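Local coordinates for cysteine synthase 3 (Entamoeba histolytica, PDB 6KR5), which catalyses the pyridoxal-phosphate-dependent formation of L-cysteine from O-acetyl-L-serine and sulfide, as an O-acetylserine sulfhydrylase, at the interface of chains A and B. Sequence-based numbering; all coordinates share one arbitrary frame. Chains: chain A/B, Cysteine synthase 3.

The interface of chains A and B. Residues chain A 270-271, 274, 276, 319; chain B 54, 95, 119, 122-123.
A:Val270 lays its CG2 methyl over the centre of the B:Phe123 ring, 3.6 Å from the centroid, in a CH-pi contact. That methyl stands anti to the backbone N of A:Val270, while CG1 (chi1 62°) sits between N and the carbonyl carbon and packs against the backbone carbonyl of B:Ala122, the last residue of helix 114-122. A:Met276 flanks this centre with an extended side chain. It crosses B:Met54 and B:Ile119 at about right angles: its CB lies 3.9 Å from the sulfur SD of B:Met54, its own SD meets the B:Met54 methyl CE, and its terminal CE reaches CG1 of B:Ile119 at 3.9 Å. B:Met54, bent at chi2 and chi3, thus offers both sulfur and methyl to the same partner. On another flank the B:Ala122 methyl CB lies above the plane of the A:Tyr319 ring, just outward of its CD1–CE1 bond, 3.7 Å from CD1. Toward the rim, the A:Gly274 carbonyl O approaches CE1 of B:Phe123 at 3.3 Å. Polar links here run through water: one bridges A:Gly274 O and the B:Gln95 side-chain carbonyl OE1, another the backbone carbonyls of A:Lys271 and B:Phe123. The symmetry-related patch repeats these contacts with the chains exchanged. Together, apolar core and watery rim probably help hold the two subunits in a two-fold dimer, the usual assembly of this enzyme family.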
ATOM      1  N   VAL A 270       6.074 -13.767   3.849  1.00 18.72           N
ATOM      2  CA  VAL A 270       4.630 -13.553   3.834  1.00 18.21           C
ATOM      3  C   VAL A 270       3.892 -14.747   4.446  1.00 17.21           C
ATOM      4  O   VAL A 270       2.908 -14.557   5.170  1.00 20.12           O
ATOM      5  CB  VAL A 270       4.158 -13.185   2.409  1.00 19.95           C
ATOM      6  CG1 VAL A 270       4.414 -14.294   1.395  1.00 21.90           C
ATOM      7  CG2 VAL A 270       2.686 -12.767   2.415  1.00 19.65           C
ATOM      8  N   LYS A 271       4.391 -15.977   4.257  1.00 16.25           N
ATOM      9  CA  LYS A 271       3.700 -17.134   4.834  1.00 18.37           C
ATOM     10  C   LYS A 271       3.849 -17.186   6.351  1.00 20.68           C
ATOM     11  O   LYS A 271       2.889 -17.521   7.064  1.00 22.30           O
ATOM     12  CB  LYS A 271       4.214 -18.438   4.218  1.00 19.73           C
ATOM     13  CG  LYS A 271       3.470 -19.692   4.725  1.00 26.64           C
ATOM     14  CD  LYS A 271       3.482 -20.845   3.717  1.00 32.93           C
ATOM     15  CE  LYS A 271       4.732 -20.821   2.849  1.00 35.37           C
ATOM     16  NZ  LYS A 271       5.156 -22.168   2.339  1.00 40.99           N
ATOM     17  N   GLY A 274       3.426 -13.008   7.696  1.00 18.55           N
ATOM     18  CA  GLY A 274       2.293 -12.249   7.204  1.00 18.77           C
ATOM     19  C   GLY A 274       2.629 -10.879   6.669  1.00 19.32           C
ATOM     20  O   GLY A 274       1.760 -10.007   6.638  1.00 18.23           O
ATOM     21  N   MET A 276       3.860  -9.046   3.289  1.00 18.74           N
ATOM     22  CA  MET A 276       4.003  -9.326   1.860  1.00 17.09           C
ATOM     23  C   MET A 276       5.003  -8.353   1.249  1.00 20.91           C
ATOM     24  O   MET A 276       4.658  -7.384   0.573  1.00 22.80           O
ATOM     25  CB  MET A 276       2.662  -9.267   1.148  1.00 20.37           C
ATOM     26  CG  MET A 276       2.781  -9.713  -0.290  1.00 20.08           C
ATOM     27  SD  MET A 276       1.161  -9.837  -1.055  1.00 25.62           S
ATOM     28  CE  MET A 276       1.555 -10.837  -2.500  1.00 24.98           C
ATOM     29  N   TYR A 319       5.648 -15.520  -6.988  1.00 26.67           N
ATOM     30  CA  TYR A 319       4.789 -16.438  -6.245  1.00 28.04           C
ATOM     31  C   TYR A 319       4.385 -17.655  -7.074  1.00 32.57           C
ATOM     32  O   TYR A 319       3.452 -18.373  -6.699  1.00 38.49           O
ATOM     33  CB  TYR A 319       3.552 -15.702  -5.725  1.00 25.09           C
ATOM     34  CG  TYR A 319       3.903 -14.528  -4.828  1.00 22.47           C
ATOM     35  CD1 TYR A 319       4.417 -14.732  -3.548  1.00 21.17           C
ATOM     36  CD2 TYR A 319       3.761 -13.223  -5.281  1.00 22.01           C
ATOM     37  CE1 TYR A 319       4.756 -13.667  -2.728  1.00 20.72           C
ATOM     38  CE2 TYR A 319       4.093 -12.145  -4.470  1.00 19.85           C
ATOM     39  CZ  TYR A 319       4.602 -12.374  -3.199  1.00 22.54           C
ATOM     40  OH  TYR A 319       4.937 -11.303  -2.390  1.00 22.22           O
TER
ATOM     41  N   MET B  54      -2.131  -4.584   4.298  1.00 18.74           N
ATOM     42  CA  MET B  54      -2.537  -5.162   3.025  1.00 19.69           C
ATOM     43  C   MET B  54      -3.529  -4.260   2.293  1.00 21.02           C
ATOM     44  O   MET B  54      -4.256  -4.712   1.404  1.00 21.63           O
ATOM     45  CB  MET B  54      -3.073  -6.581   3.215  1.00 19.54           C
ATOM     46  CG  MET B  54      -1.951  -7.632   3.315  1.00 16.96           C
ATOM     47  SD  MET B  54      -0.697  -7.551   2.003  1.00 21.47           S
ATOM     48  CE  MET B  54      -1.743  -7.760   0.566  1.00 22.01           C
ATOM     49  N   GLN B  95      -4.374 -12.460   5.963  1.00 19.02           N
ATOM     50  CA  GLN B  95      -3.320 -11.799   6.729  1.00 20.08           C
ATOM     51  C   GLN B  95      -3.424 -12.149   8.212  1.00 18.80           C
ATOM     52  O   GLN B  95      -2.436 -12.564   8.843  1.00 19.17           O
ATOM     53  CB  GLN B  95      -3.392 -10.289   6.514  1.00 19.11           C
ATOM     54  CG  GLN B  95      -2.437  -9.509   7.407  1.00 18.37           C
ATOM     55  CD  GLN B  95      -2.519  -8.012   7.172  1.00 21.22           C
ATOM     56  OE1 GLN B  95      -1.585  -7.387   6.640  1.00 21.85           O
ATOM     57  NE2 GLN B  95      -3.641  -7.427   7.551  1.00 21.06           N
ATOM     58  N   ILE B 119      -2.372 -13.364  -4.077  1.00 20.96           N
ATOM     59  CA  ILE B 119      -2.085 -12.757  -2.775  1.00 23.02           C
ATOM     60  C   ILE B 119      -2.500 -13.701  -1.656  1.00 22.38           C
ATOM     61  O   ILE B 119      -1.738 -13.954  -0.716  1.00 21.22           O
ATOM     62  CB  ILE B 119      -2.789 -11.396  -2.631  1.00 21.44           C
ATOM     63  CG1 ILE B 119      -2.212 -10.347  -3.579  1.00 25.23           C
ATOM     64  CG2 ILE B 119      -2.696 -10.890  -1.189  1.00 22.18           C
ATOM     65  CD1 ILE B 119      -3.055  -9.088  -3.597  1.00 24.02           C
ATOM     66  N   ALA B 122      -0.304 -16.691  -1.375  1.00 24.62           N
ATOM     67  CA  ALA B 122       0.999 -16.343  -0.808  1.00 23.80           C
ATOM     68  C   ALA B 122       0.959 -16.312   0.715  1.00 20.01           C
ATOM     69  O   ALA B 122       1.943 -16.683   1.375  1.00 22.34           O
ATOM     70  CB  ALA B 122       1.480 -14.997  -1.356  1.00 23.13           C
ATOM     71  N   PHE B 123      -0.179 -15.899   1.289  1.00 21.05           N
ATOM     72  CA  PHE B 123      -0.381 -15.921   2.730  1.00 21.32           C
ATOM     73  C   PHE B 123      -0.666 -17.316   3.273  1.00 19.70           C
ATOM     74  O   PHE B 123      -0.860 -17.466   4.484  1.00 21.86           O
ATOM     75  CB  PHE B 123      -1.521 -14.972   3.107  1.00 19.30           C
ATOM     76  CG  PHE B 123      -1.090 -13.537   3.276  1.00 18.73           C
ATOM     77  CD1 PHE B 123      -0.667 -13.067   4.514  1.00 18.23           C
ATOM     78  CD2 PHE B 123      -1.131 -12.648   2.206  1.00 21.05           C
ATOM     79  CE1 PHE B 123      -0.284 -11.730   4.675  1.00 19.61           C
ATOM     80  CE2 PHE B 123      -0.752 -11.315   2.369  1.00 19.92           C
ATOM     81  CZ  PHE B 123      -0.332 -10.862   3.603  1.00 20.06           C
TER
HETATM   82  O   HOH W   1       0.812  -7.796   5.513  1.00 21.27           O
HETATM   83  O   HOH W   2       0.584 -18.815   6.387  1.00 25.61           O